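Local coordinates for Myo-inositol 2-dehydrogenase (Lactobacillus plantarum WCFS1, PDB 3CEA), which probably oxidises the C2 hydroxyl of myo-inositol to a ketone, passing the hydride to a bound NAD, at residues L9-I14 with A74-A79; R157-D162 with G249-L254; M186-I191 with I323-I328; G207-I212 with A331-A336. All coordinates share one frame; numbering follows the deposited sequence.

Interaction 1: residues L9-I14 with A74-A79; sequences LRAAII and AIFIVA. With NAD (nicotinamide-adenine-dinucleotide), chain E.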
# COMPACT_ATOMS: atom_id res chain seq x y z
N LEU A 9 4.65 -17.74 -40.87
CA LEU A 9 5.91 -18.43 -40.60
C LEU A 9 5.62 -19.82 -40.05
O LEU A 9 4.74 -19.98 -39.20
CB LEU A 9 6.77 -17.65 -39.61
CG LEU A 9 7.33 -16.28 -39.99
CD1 LEU A 9 8.05 -15.69 -38.79
CD2 LEU A 9 8.27 -16.34 -41.20
N ARG A 10 6.34 -20.81 -40.54
CA ARG A 10 6.21 -22.17 -40.05
C ARG A 10 7.23 -22.39 -38.94
O ARG A 10 8.43 -22.26 -39.16
CB ARG A 10 6.36 -23.18 -41.19
CG ARG A 10 5.24 -23.10 -42.22
CD ARG A 10 5.40 -24.12 -43.34
NE ARG A 10 5.26 -25.50 -42.86
CZ ARG A 10 4.11 -26.14 -42.69
NH1 ARG A 10 2.95 -25.54 -42.97
NH2 ARG A 10 4.11 -27.39 -42.25
N ALA A 11 6.74 -22.71 -37.74
CA ALA A 11 7.59 -22.79 -36.56
C ALA A 11 7.54 -24.14 -35.85
O ALA A 11 6.57 -24.90 -35.98
CB ALA A 11 7.24 -21.67 -35.58
N ALA A 12 8.61 -24.43 -35.12
CA ALA A 12 8.70 -25.60 -34.26
C ALA A 12 9.17 -25.19 -32.87
O ALA A 12 9.73 -24.10 -32.69
CB ALA A 12 9.66 -26.62 -34.86
N ILE A 13 8.94 -26.06 -31.89
CA ILE A 13 9.37 -25.81 -30.52
C ILE A 13 10.08 -27.03 -29.93
O ILE A 13 9.61 -28.16 -30.07
CB ILE A 13 8.19 -25.32 -29.62
CG1 ILE A 13 8.69 -24.86 -28.24
CG2 ILE A 13 7.09 -26.40 -29.51
CD1 ILE A 13 7.71 -23.98 -27.48
N ILE A 14 11.22 -26.79 -29.29
CA ILE A 14 11.87 -27.83 -28.50
C ILE A 14 11.61 -27.52 -27.03
O ILE A 14 11.86 -26.41 -26.57
CB ILE A 14 13.39 -27.91 -28.76
CG1 ILE A 14 13.69 -28.00 -30.27
CG2 ILE A 14 13.99 -29.11 -28.02
CD1 ILE A 14 15.14 -27.75 -30.63
N ALA A 74 11.38 -21.06 -38.62
CA ALA A 74 11.87 -20.67 -37.30
C ALA A 74 11.72 -21.78 -36.26
O ALA A 74 10.86 -22.66 -36.38
CB ALA A 74 11.18 -19.40 -36.83
N ILE A 75 12.56 -21.72 -35.23
CA ILE A 75 12.52 -22.68 -34.13
C ILE A 75 12.61 -21.97 -32.78
O ILE A 75 13.27 -20.93 -32.64
CB ILE A 75 13.63 -23.77 -34.29
CG1 ILE A 75 13.36 -24.96 -33.36
CG2 ILE A 75 15.03 -23.17 -34.09
CD1 ILE A 75 14.01 -26.25 -33.80
N PHE A 76 11.92 -22.53 -31.79
CA PHE A 76 11.95 -22.03 -30.42
C PHE A 76 12.58 -23.07 -29.50
O PHE A 76 12.04 -24.16 -29.31
CB PHE A 76 10.53 -21.66 -29.95
CG PHE A 76 9.91 -20.53 -30.71
CD1 PHE A 76 9.23 -20.77 -31.91
CD2 PHE A 76 10.02 -19.22 -30.25
CE1 PHE A 76 8.66 -19.72 -32.62
CE2 PHE A 76 9.45 -18.17 -30.96
CZ PHE A 76 8.77 -18.42 -32.15
N ILE A 77 13.74 -22.73 -28.94
CA ILE A 77 14.46 -23.64 -28.06
C ILE A 77 14.17 -23.33 -26.58
O ILE A 77 14.70 -22.37 -26.01
CB ILE A 77 15.99 -23.66 -28.35
CG1 ILE A 77 16.25 -24.06 -29.81
CG2 ILE A 77 16.72 -24.61 -27.40
CD1 ILE A 77 17.61 -23.66 -30.34
N VAL A 78 13.28 -24.13 -26.00
CA VAL A 78 12.94 -24.05 -24.58
C VAL A 78 13.31 -25.37 -23.90
O VAL A 78 12.60 -25.86 -23.02
CB VAL A 78 11.44 -23.71 -24.36
CG1 VAL A 78 11.24 -23.05 -23.00
CG2 VAL A 78 10.91 -22.81 -25.47
N ALA A 79 14.43 -25.95 -24.35
CA ALA A 79 15.02 -27.12 -23.71
C ALA A 79 16.01 -26.63 -22.64
O ALA A 79 16.31 -25.44 -22.60
CB ALA A 79 15.73 -27.98 -24.75
PA NAD E . 11.77 -28.00 -17.89
O1A NAD E . 10.52 -27.72 -17.16
O2A NAD E . 12.59 -29.03 -17.22
O5B NAD E . 11.41 -28.41 -19.41
C5B NAD E . 12.40 -28.94 -20.27
C4B NAD E . 11.74 -29.56 -21.49
O4B NAD E . 12.70 -29.83 -22.50
C3B NAD E . 11.07 -30.89 -21.17
O3B NAD E . 9.79 -30.87 -21.74
C2B NAD E . 11.94 -31.94 -21.83
O2B NAD E . 11.18 -33.02 -22.34
C1B NAD E . 12.63 -31.17 -22.94
N9A NAD E . 13.98 -31.70 -23.22
C8A NAD E . 14.99 -31.92 -22.31
N7A NAD E . 16.06 -32.41 -22.97
C5A NAD E . 15.75 -32.52 -24.28
C6A NAD E . 16.48 -32.97 -25.37
N6A NAD E . 17.79 -33.15 -25.26
N1A NAD E . 15.89 -32.96 -26.63
C2A NAD E . 14.59 -32.52 -26.78
N3A NAD E . 13.87 -32.08 -25.69
C4A NAD E . 14.44 -32.08 -24.45
O3 NAD E . 12.63 -26.64 -18.05
PN NAD E . 11.93 -25.20 -18.18
O1N NAD E . 10.74 -25.30 -19.06
O2N NAD E . 11.81 -24.65 -16.81
O5D NAD E . 13.04 -24.29 -18.92
C5D NAD E . 13.71 -24.69 -20.09
C4D NAD E . 14.66 -23.56 -20.48
O4D NAD E . 14.01 -22.31 -20.35
C3D NAD E . 15.90 -23.54 -19.61
O3D NAD E . 17.04 -23.46 -20.44
C2D NAD E . 15.76 -22.28 -18.77
O2D NAD E . 16.99 -21.62 -18.59
C1D NAD E . 14.79 -21.42 -19.56
N1N NAD E . 13.93 -20.60 -18.68
C2N NAD E . 13.83 -19.25 -18.90
C3N NAD E . 13.04 -18.45 -18.08
C7N NAD E . 12.78 -17.01 -18.42
O7N NAD E . 12.37 -16.14 -17.39
N7N NAD E . 12.96 -16.58 -19.68
C4N NAD E . 12.34 -19.03 -17.03
C5N NAD E . 12.44 -20.40 -16.80
C6N NAD E . 13.24 -21.18 -17.64
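I14 meets the segment A74-A79 with both of its branches. Its CD1 lies 3.7 Å from I75 CD1 and 3.9 Å from I77 CG1, with the I14 and I77 side chains side by side. The other branch, CG2, is anti to the backbone N and reaches A79 CB on the protein side and, at 3.7 Å, C2A of the NAD adenine. An alanine here would probably leave the adenine without this methyl support and open a gap beside I75 and I77. On the opposite face of the sheet, A11 CB sits in the plane of the F76 ring at its edge, 3.8 Å from CE1, while I13 CD1 touches V78 CG2.

Backbone hydrogen bonds between the parallel strands fix this register, running from A74 N to R10 O at one end to V78 N and I14 O, 2.7 Å apart, at the other; the bond from I14 N to F76 O is the straightest, at 166°. Farther out, M66 and M87 pack on I14 from helices 63-67 and 84-93, and F99 and F305 meet the F76 ring. The two strands are the central neighbours of the Rossmann sheet. Beyond them A79 O accepts a hydrogen bond from NAD O3D at 3.0 Å, so the end of strand 9-14 offers an apolar surface for the adenine, and the loop just after strand 74-77 a carbonyl for the nicotinamide ribose.

Interaction 2: residues R157-D162 with G249-L254; sequences RGYGID and GNQVEL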
# COMPACT_ATOMS: atom_id res chain seq x y z
N ARG A 157 18.92 -2.70 -6.94
CA ARG A 157 18.70 -3.93 -6.19
C ARG A 157 17.71 -4.82 -6.94
O ARG A 157 16.59 -4.41 -7.23
CB ARG A 157 18.20 -3.60 -4.79
CG ARG A 157 18.07 -4.80 -3.86
CD ARG A 157 17.74 -4.36 -2.44
NE ARG A 157 16.62 -3.41 -2.37
CZ ARG A 157 15.33 -3.75 -2.41
NH1 ARG A 157 14.97 -5.03 -2.52
NH2 ARG A 157 14.40 -2.81 -2.34
N GLY A 158 18.16 -6.03 -7.26
CA GLY A 158 17.33 -7.00 -7.96
C GLY A 158 17.04 -8.21 -7.09
O GLY A 158 17.96 -8.83 -6.56
N TYR A 159 15.76 -8.52 -6.95
CA TYR A 159 15.29 -9.72 -6.26
C TYR A 159 14.61 -10.64 -7.25
O TYR A 159 13.80 -10.20 -8.07
CB TYR A 159 14.28 -9.34 -5.17
CG TYR A 159 14.84 -8.90 -3.84
CD1 TYR A 159 16.11 -8.33 -3.73
CD2 TYR A 159 14.07 -9.01 -2.68
CE1 TYR A 159 16.61 -7.91 -2.51
CE2 TYR A 159 14.56 -8.58 -1.45
CZ TYR A 159 15.83 -8.04 -1.37
OH TYR A 159 16.32 -7.62 -0.15
N GLY A 160 14.95 -11.93 -7.18
CA GLY A 160 14.32 -12.96 -7.99
C GLY A 160 14.16 -14.22 -7.16
O GLY A 160 15.04 -15.09 -7.15
N ILE A 161 13.04 -14.30 -6.44
CA ILE A 161 12.80 -15.40 -5.51
C ILE A 161 11.52 -16.18 -5.86
O ILE A 161 10.44 -15.60 -5.94
CB ILE A 161 12.77 -14.92 -4.02
CG1 ILE A 161 14.10 -14.25 -3.63
CG2 ILE A 161 12.57 -16.08 -3.08
CD1 ILE A 161 14.09 -12.75 -3.76
N ASP A 162 11.69 -17.48 -6.08
CA ASP A 162 10.58 -18.41 -6.31
C ASP A 162 9.87 -18.73 -5.00
O ASP A 162 10.46 -18.59 -3.92
CB ASP A 162 11.10 -19.71 -6.94
CG ASP A 162 11.38 -19.58 -8.43
OD1 ASP A 162 11.12 -18.51 -9.02
OD2 ASP A 162 11.86 -20.58 -9.02
N GLY A 249 4.87 -15.91 -2.33
CA GLY A 249 4.72 -16.15 -3.76
C GLY A 249 6.03 -15.94 -4.50
O GLY A 249 7.11 -16.12 -3.94
N ASN A 250 5.92 -15.56 -5.77
CA ASN A 250 7.08 -15.22 -6.58
C ASN A 250 7.41 -13.74 -6.42
O ASN A 250 6.60 -12.89 -6.77
CB ASN A 250 6.81 -15.56 -8.06
CG ASN A 250 7.94 -15.12 -8.99
OD1 ASN A 250 7.70 -14.46 -10.00
ND2 ASN A 250 9.17 -15.50 -8.65
N GLN A 251 8.58 -13.46 -5.86
CA GLN A 251 9.04 -12.08 -5.68
C GLN A 251 10.01 -11.70 -6.79
O GLN A 251 11.07 -12.30 -6.92
CB GLN A 251 9.70 -11.90 -4.31
CG GLN A 251 10.14 -10.46 -3.99
CD GLN A 251 8.98 -9.54 -3.60
OE1 GLN A 251 7.88 -10.01 -3.27
NE2 GLN A 251 9.22 -8.24 -3.63
N VAL A 252 9.62 -10.70 -7.58
CA VAL A 252 10.48 -10.16 -8.63
C VAL A 252 10.46 -8.64 -8.53
O VAL A 252 9.47 -7.98 -8.85
CB VAL A 252 10.08 -10.64 -10.05
CG1 VAL A 252 10.97 -9.99 -11.10
CG2 VAL A 252 10.20 -12.16 -10.16
N GLU A 253 11.58 -8.10 -8.07
CA GLU A 253 11.64 -6.74 -7.58
C GLU A 253 12.90 -6.06 -8.10
O GLU A 253 13.98 -6.65 -8.08
CB GLU A 253 11.64 -6.77 -6.05
CG GLU A 253 11.42 -5.44 -5.34
CD GLU A 253 11.60 -5.55 -3.83
OE1 GLU A 253 11.62 -6.69 -3.30
OE2 GLU A 253 11.71 -4.50 -3.16
N LEU A 254 12.74 -4.83 -8.59
CA LEU A 254 13.87 -4.01 -8.98
C LEU A 254 13.75 -2.62 -8.37
O LEU A 254 12.74 -1.94 -8.54
CB LEU A 254 14.00 -3.91 -10.51
CG LEU A 254 15.26 -3.25 -11.07
CD1 LEU A 254 16.51 -4.09 -10.80
CD2 LEU A 254 15.12 -2.98 -12.56
O HOH W 1 11.53 -16.07 -10.89
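R157 and Y159 face E253 across an antiparallel pair in the mixed sheet of the GFO/IDH/MocA C-terminal domain. The backbone supplies the regular part: Y159 with E253 and I161 with Q251 are hydrogen-bonded pairs, and the nearly straight bond from I161 N to Q251 O measures 2.8 Å. Between them G160 faces V252 in a non-hydrogen-bonded pair, where V252 CA makes a CA-H...O contact with Y159 O.

The charged contacts lie on the face that carries Y159, I161, Q251 and E253. R157 NH2 forms a salt bridge with E253 OE2 at 3.3 Å, lying above the carboxylate plane, and NH1 adds a weak bond to the same oxygen. The guanidinium and carboxylate planes stand 83° apart, and a single oxygen serves both nitrogens, one of them weakly. E253 OE1 takes a hydrogen bond from Q251 NE2 at 2.9 Å. The second subunit completes this buried network: its R264 forms a salt bridge with E253 OE1, and its E255 and R157 hydrogen-bond to Y159 OH. R157 NH2 has a further partner in E255 of its own chain.

Close to the backbone, Y159 CB lies 3.8 Å from E253 CB; farther out, R157 NH1 lies over one face of the Y159 ring, offset toward the rim.

At the far end I161 O is gripped twice: Q251 N bonds it within the carbonyl plane, and N250 ND2 reaches it from above that plane at 3.0 Å, while a water bridges the same ND2 to D162 OD1.

Interaction 3: residues M186-I191 with I323-I328; sequences MNIHDI and IKALKI. With NAD (nicotinamide-adenine-dinucleotide), chain E.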
# COMPACT_ATOMS: atom_id res chain seq x y z
N MSE A 186 18.69 -17.59 -11.68
CA MSE A 186 17.86 -16.49 -11.21
C MSE A 186 18.39 -15.11 -11.60
O MSE A 186 17.74 -14.38 -12.36
CB MSE A 186 17.65 -16.54 -9.69
CG MSE A 186 16.50 -17.42 -9.22
SE MSE A 186 14.74 -17.13 -10.07
CE MSE A 186 14.85 -15.25 -10.66
N ASN A 187 19.57 -14.77 -11.10
CA ASN A 187 20.06 -13.39 -11.10
C ASN A 187 20.45 -12.78 -12.45
O ASN A 187 20.61 -11.57 -12.56
CB ASN A 187 21.21 -13.25 -10.10
CG ASN A 187 20.78 -13.49 -8.67
OD1 ASN A 187 21.29 -14.38 -7.99
ND2 ASN A 187 19.81 -12.70 -8.21
N ILE A 188 20.59 -13.63 -13.46
CA ILE A 188 20.99 -13.22 -14.81
C ILE A 188 20.07 -12.14 -15.40
O ILE A 188 20.53 -11.25 -16.12
CB ILE A 188 21.11 -14.44 -15.77
CG1 ILE A 188 21.94 -14.09 -17.00
CG2 ILE A 188 19.73 -14.99 -16.13
CD1 ILE A 188 22.33 -15.29 -17.85
N HIS A 189 18.78 -12.23 -15.07
CA HIS A 189 17.78 -11.28 -15.54
C HIS A 189 18.06 -9.88 -15.03
O HIS A 189 18.02 -8.92 -15.80
CB HIS A 189 16.39 -11.72 -15.10
CG HIS A 189 15.90 -12.96 -15.77
ND1 HIS A 189 15.31 -12.95 -17.01
CD2 HIS A 189 15.90 -14.25 -15.36
CE1 HIS A 189 14.97 -14.19 -17.34
NE2 HIS A 189 15.31 -14.99 -16.36
N ASP A 190 18.34 -9.78 -13.73
CA ASP A 190 18.65 -8.50 -13.09
C ASP A 190 19.97 -7.92 -13.59
O ASP A 190 20.10 -6.70 -13.73
CB ASP A 190 18.69 -8.66 -11.57
CG ASP A 190 17.38 -9.20 -11.00
OD1 ASP A 190 16.31 -8.66 -11.34
OD2 ASP A 190 17.44 -10.16 -10.18
N ILE A 191 20.94 -8.80 -13.85
CA ILE A 191 22.22 -8.39 -14.42
C ILE A 191 22.00 -7.65 -15.74
O ILE A 191 22.52 -6.55 -15.92
CB ILE A 191 23.18 -9.60 -14.62
CG1 ILE A 191 23.65 -10.12 -13.26
CG2 ILE A 191 24.37 -9.22 -15.50
CD1 ILE A 191 24.35 -11.47 -13.30
N ILE A 323 26.21 -13.06 -23.51
CA ILE A 323 27.52 -13.56 -23.08
C ILE A 323 27.97 -12.83 -21.81
O ILE A 323 28.32 -13.48 -20.82
CB ILE A 323 28.59 -13.44 -24.20
CG1 ILE A 323 28.25 -14.38 -25.36
CG2 ILE A 323 29.98 -13.76 -23.66
CD1 ILE A 323 29.04 -14.14 -26.63
N LYS A 324 27.93 -11.50 -21.84
CA LYS A 324 28.30 -10.67 -20.70
C LYS A 324 27.48 -10.99 -19.44
O LYS A 324 28.04 -11.18 -18.36
CB LYS A 324 28.20 -9.19 -21.05
CG LYS A 324 29.26 -8.72 -22.03
CD LYS A 324 29.04 -7.28 -22.44
CE LYS A 324 30.23 -6.74 -23.23
NZ LYS A 324 30.04 -5.31 -23.58
N ALA A 325 26.16 -11.07 -19.60
CA ALA A 325 25.26 -11.41 -18.49
C ALA A 325 25.61 -12.77 -17.88
O ALA A 325 25.59 -12.93 -16.65
CB ALA A 325 23.81 -11.38 -18.95
N LEU A 326 25.93 -13.73 -18.74
CA LEU A 326 26.33 -15.06 -18.31
C LEU A 326 27.69 -15.04 -17.60
O LEU A 326 27.90 -15.77 -16.64
CB LEU A 326 26.36 -16.01 -19.51
CG LEU A 326 26.64 -17.50 -19.30
CD1 LEU A 326 25.53 -18.16 -18.50
CD2 LEU A 326 26.83 -18.19 -20.65
N LYS A 327 28.59 -14.19 -18.09
CA LYS A 327 29.93 -14.05 -17.51
C LYS A 327 29.88 -13.43 -16.11
O LYS A 327 30.56 -13.91 -15.20
CB LYS A 327 30.84 -13.22 -18.42
CG LYS A 327 31.34 -13.96 -19.65
CD LYS A 327 32.43 -13.18 -20.37
CE LYS A 327 33.02 -13.99 -21.50
NZ LYS A 327 34.23 -13.35 -22.08
N ILE A 328 29.08 -12.38 -15.96
CA ILE A 328 28.89 -11.70 -14.68
C ILE A 328 28.22 -12.64 -13.66
O ILE A 328 28.61 -12.66 -12.49
CB ILE A 328 28.06 -10.40 -14.84
CG1 ILE A 328 28.77 -9.43 -15.79
CG2 ILE A 328 27.84 -9.72 -13.48
CD1 ILE A 328 27.84 -8.49 -16.55
PA NAD E . 11.77 -28.00 -17.89
O1A NAD E . 10.52 -27.72 -17.16
O2A NAD E . 12.59 -29.03 -17.22
O5B NAD E . 11.41 -28.41 -19.41
C5B NAD E . 12.40 -28.94 -20.27
C4B NAD E . 11.74 -29.56 -21.49
O4B NAD E . 12.70 -29.83 -22.50
C3B NAD E . 11.07 -30.89 -21.17
O3B NAD E . 9.79 -30.87 -21.74
C2B NAD E . 11.94 -31.94 -21.83
O2B NAD E . 11.18 -33.02 -22.34
C1B NAD E . 12.63 -31.17 -22.94
N9A NAD E . 13.98 -31.70 -23.22
C8A NAD E . 14.99 -31.92 -22.31
N7A NAD E . 16.06 -32.41 -22.97
C5A NAD E . 15.75 -32.52 -24.28
C6A NAD E . 16.48 -32.97 -25.37
N6A NAD E . 17.79 -33.15 -25.26
N1A NAD E . 15.89 -32.96 -26.63
C2A NAD E . 14.59 -32.52 -26.78
N3A NAD E . 13.87 -32.08 -25.69
C4A NAD E . 14.44 -32.08 -24.45
O3 NAD E . 12.63 -26.64 -18.05
PN NAD E . 11.93 -25.20 -18.18
O1N NAD E . 10.74 -25.30 -19.06
O2N NAD E . 11.81 -24.65 -16.81
O5D NAD E . 13.04 -24.29 -18.92
C5D NAD E . 13.71 -24.69 -20.09
C4D NAD E . 14.66 -23.56 -20.48
O4D NAD E . 14.01 -22.31 -20.35
C3D NAD E . 15.90 -23.54 -19.61
O3D NAD E . 17.04 -23.46 -20.44
C2D NAD E . 15.76 -22.28 -18.77
O2D NAD E . 16.99 -21.62 -18.59
C1D NAD E . 14.79 -21.42 -19.56
N1N NAD E . 13.93 -20.60 -18.68
C2N NAD E . 13.83 -19.25 -18.90
C3N NAD E . 13.04 -18.45 -18.08
C7N NAD E . 12.78 -17.01 -18.42
O7N NAD E . 12.37 -16.14 -17.39
N7N NAD E . 12.96 -16.58 -19.68
C4N NAD E . 12.34 -19.03 -17.03
C5N NAD E . 12.44 -20.40 -16.80
C6N NAD E . 13.24 -21.18 -17.64
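I188 and I191 bear on one small residue, A325, where helix 182-198 meets helix 319-338. I188 CG1, anti to its backbone N (chi1 -162°), comes 3.8 Å from A325 CB. From the next turn I191 CG2 rests 3.8 Å from A325 CA and 3.7 Å from I328 CD1; the I191 and I328 side chains pass alongside one another, pointing opposite ways. This is the tight part, and the short A325 side chain lets both isoleucines approach the helix backbone.

Toward L326 the packing is looser, with I188 CD1 and L326 CD1 4.3 Å apart. An alanine in place of I188 would probably open a gap between the helices beside A325 and L326, since the CG1-CD1 branch touching both would be gone. On the outer side of helix 319-338, K324 and K327 extend away, partly exposed, and I323 turns instead to V111 and A115 of helix 108-119.

The axes of the two helix segments approach to 9.0 Å at 126°, an apolar helix-helix packing. The other side of helix 182-198 looks into the cofactor pocket: H189 CE1 stands 3.3 Å from the carboxamide oxygen O7N of NAD. A helix of the C-terminal domain bringing a histidine to the nicotinamide is as expected for the dehydrogenase active site of the GFO/IDH/MocA family.

Interaction 4: residues G207-I212 with A331-A336; sequences GLTSNI and ACQQSA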
# COMPACT_ATOMS: atom_id res chain seq x y z
N GLY A 207 30.04 -12.53 -3.99
CA GLY A 207 28.90 -13.43 -3.90
C GLY A 207 28.92 -14.28 -2.65
O GLY A 207 29.97 -14.71 -2.19
N LEU A 208 27.73 -14.50 -2.09
CA LEU A 208 27.57 -15.38 -0.93
C LEU A 208 26.36 -16.28 -1.14
O LEU A 208 25.34 -15.84 -1.68
CB LEU A 208 27.42 -14.57 0.36
CG LEU A 208 28.66 -13.84 0.88
CD1 LEU A 208 28.27 -12.77 1.89
CD2 LEU A 208 29.66 -14.81 1.48
N THR A 209 26.48 -17.54 -0.73
CA THR A 209 25.41 -18.51 -0.92
C THR A 209 24.87 -19.03 0.41
O THR A 209 25.54 -18.96 1.43
CB THR A 209 25.86 -19.70 -1.78
OG1 THR A 209 27.06 -20.27 -1.24
CG2 THR A 209 26.10 -19.27 -3.23
N SER A 210 23.64 -19.56 0.36
CA SER A 210 22.97 -20.08 1.55
C SER A 210 22.15 -21.32 1.22
O SER A 210 21.49 -21.38 0.18
CB SER A 210 22.04 -19.02 2.14
OG SER A 210 21.42 -19.50 3.32
N ASN A 211 22.21 -22.29 2.12
CA ASN A 211 21.34 -23.46 2.08
C ASN A 211 20.54 -23.62 3.38
O ASN A 211 20.07 -24.71 3.69
CB ASN A 211 22.14 -24.72 1.79
CG ASN A 211 22.17 -25.08 0.31
OD1 ASN A 211 21.19 -24.88 -0.41
ND2 ASN A 211 23.29 -25.63 -0.14
N ILE A 212 20.40 -22.53 4.13
CA ILE A 212 19.68 -22.55 5.40
C ILE A 212 18.21 -22.94 5.21
O ILE A 212 17.69 -23.80 5.92
CB ILE A 212 19.81 -21.19 6.15
CG1 ILE A 212 21.26 -20.98 6.62
CG2 ILE A 212 18.86 -21.13 7.35
CD1 ILE A 212 21.57 -19.58 7.13
N ALA A 331 30.67 -15.19 -12.51
CA ALA A 331 31.63 -14.51 -11.65
C ALA A 331 31.12 -14.39 -10.21
O ALA A 331 31.90 -14.46 -9.27
CB ALA A 331 31.97 -13.13 -12.21
N CYS A 332 29.81 -14.23 -10.06
CA CYS A 332 29.18 -14.17 -8.74
C CYS A 332 29.20 -15.54 -8.08
O CYS A 332 29.43 -15.65 -6.87
CB CYS A 332 27.74 -13.67 -8.84
SG CYS A 332 27.56 -11.99 -9.49
N GLN A 333 28.97 -16.58 -8.88
CA GLN A 333 29.00 -17.96 -8.41
C GLN A 333 30.41 -18.37 -8.00
O GLN A 333 30.59 -19.05 -6.98
CB GLN A 333 28.46 -18.91 -9.48
CG GLN A 333 28.21 -20.34 -8.99
CD GLN A 333 27.10 -20.43 -7.95
OE1 GLN A 333 25.96 -20.04 -8.20
NE2 GLN A 333 27.45 -20.94 -6.77
N GLN A 334 31.40 -17.95 -8.78
CA GLN A 334 32.80 -18.21 -8.49
C GLN A 334 33.22 -17.53 -7.19
O GLN A 334 33.91 -18.14 -6.37
CB GLN A 334 33.69 -17.74 -9.64
CG GLN A 334 35.14 -18.19 -9.54
CD GLN A 334 36.05 -17.50 -10.54
OE1 GLN A 334 35.59 -16.81 -11.45
NE2 GLN A 334 37.36 -17.70 -10.38
N SER A 335 32.80 -16.28 -7.02
CA SER A 335 33.11 -15.49 -5.82
C SER A 335 32.66 -16.19 -4.54
O SER A 335 33.37 -16.18 -3.54
CB SER A 335 32.46 -14.10 -5.92
OG SER A 335 32.71 -13.34 -4.76
N ALA A 336 31.47 -16.79 -4.60
CA ALA A 336 30.88 -17.51 -3.48
C ALA A 336 31.61 -18.83 -3.20
O ALA A 336 31.84 -19.18 -2.04
CB ALA A 336 29.41 -17.77 -3.74
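G207 lies against S335 and A336 where helix 319-338 packs across the mixed sheet of the C-terminal domain, an alpha/beta packing in which the helix segment runs at 70° to the strand. G207 N donates to S335 OG at 2.9 Å with an angle of 156° at the hydrogen. That hydroxyl, held anti to its own backbone N (chi1 178°), also hydrogen-bonds K340 O, so it ties the strand to the chain following the helix. The CA of G207 is 3.7 Å from C332 O, and a beta carbon here would clash with that carbonyl; the missing side chain is what lets strand and helix come so close. G207 O in turn receives a CA-H...O contact from A336 CA at 3.2 Å, and A336 CB lies 3.5 Å from the same G207 O.

At L208 the backbone N still faces A336 CB, 4.0 Å away, but the side chain turns away from the helix and packs on Q229 of the second subunit. The strand therefore has the helix on one face and a neighbouring copy of the protein on the other.

T209 points back toward the helix and makes the last contact with it, since S210 and the residues after it leave the helix behind. The T209 and Q333 side chains cross at about a right angle, with T209 CG2 4.1 Å from Q333 NE2, a nitrogen that is itself hydrogen-bonded to N337 OD1. The same methyl, T209 CG2, anti to the carbonyl carbon, touches A336 CB at 3.7 Å.

From the N terminus, interaction 1 comes first and closes within the Rossmann domain, joining its first and fourth strands across a 59-residue loop before any other contact opens. The remaining three cross one another: residues 157-162, 186-191 and 207-212 open in turn, and their partners 249-254, 323-328 and 331-336 follow in the same order. Interaction 2 joins two strands of the C-terminal sheet; interactions 3 and 4 bring the late helix 319-338 back to helix 182-198 and to strand 202-210. Interactions 2 and 3 touch where G160 O meets M186 CG. Interactions 1 and 3, their centres about 24 Å apart, meet the same NAD from different domains.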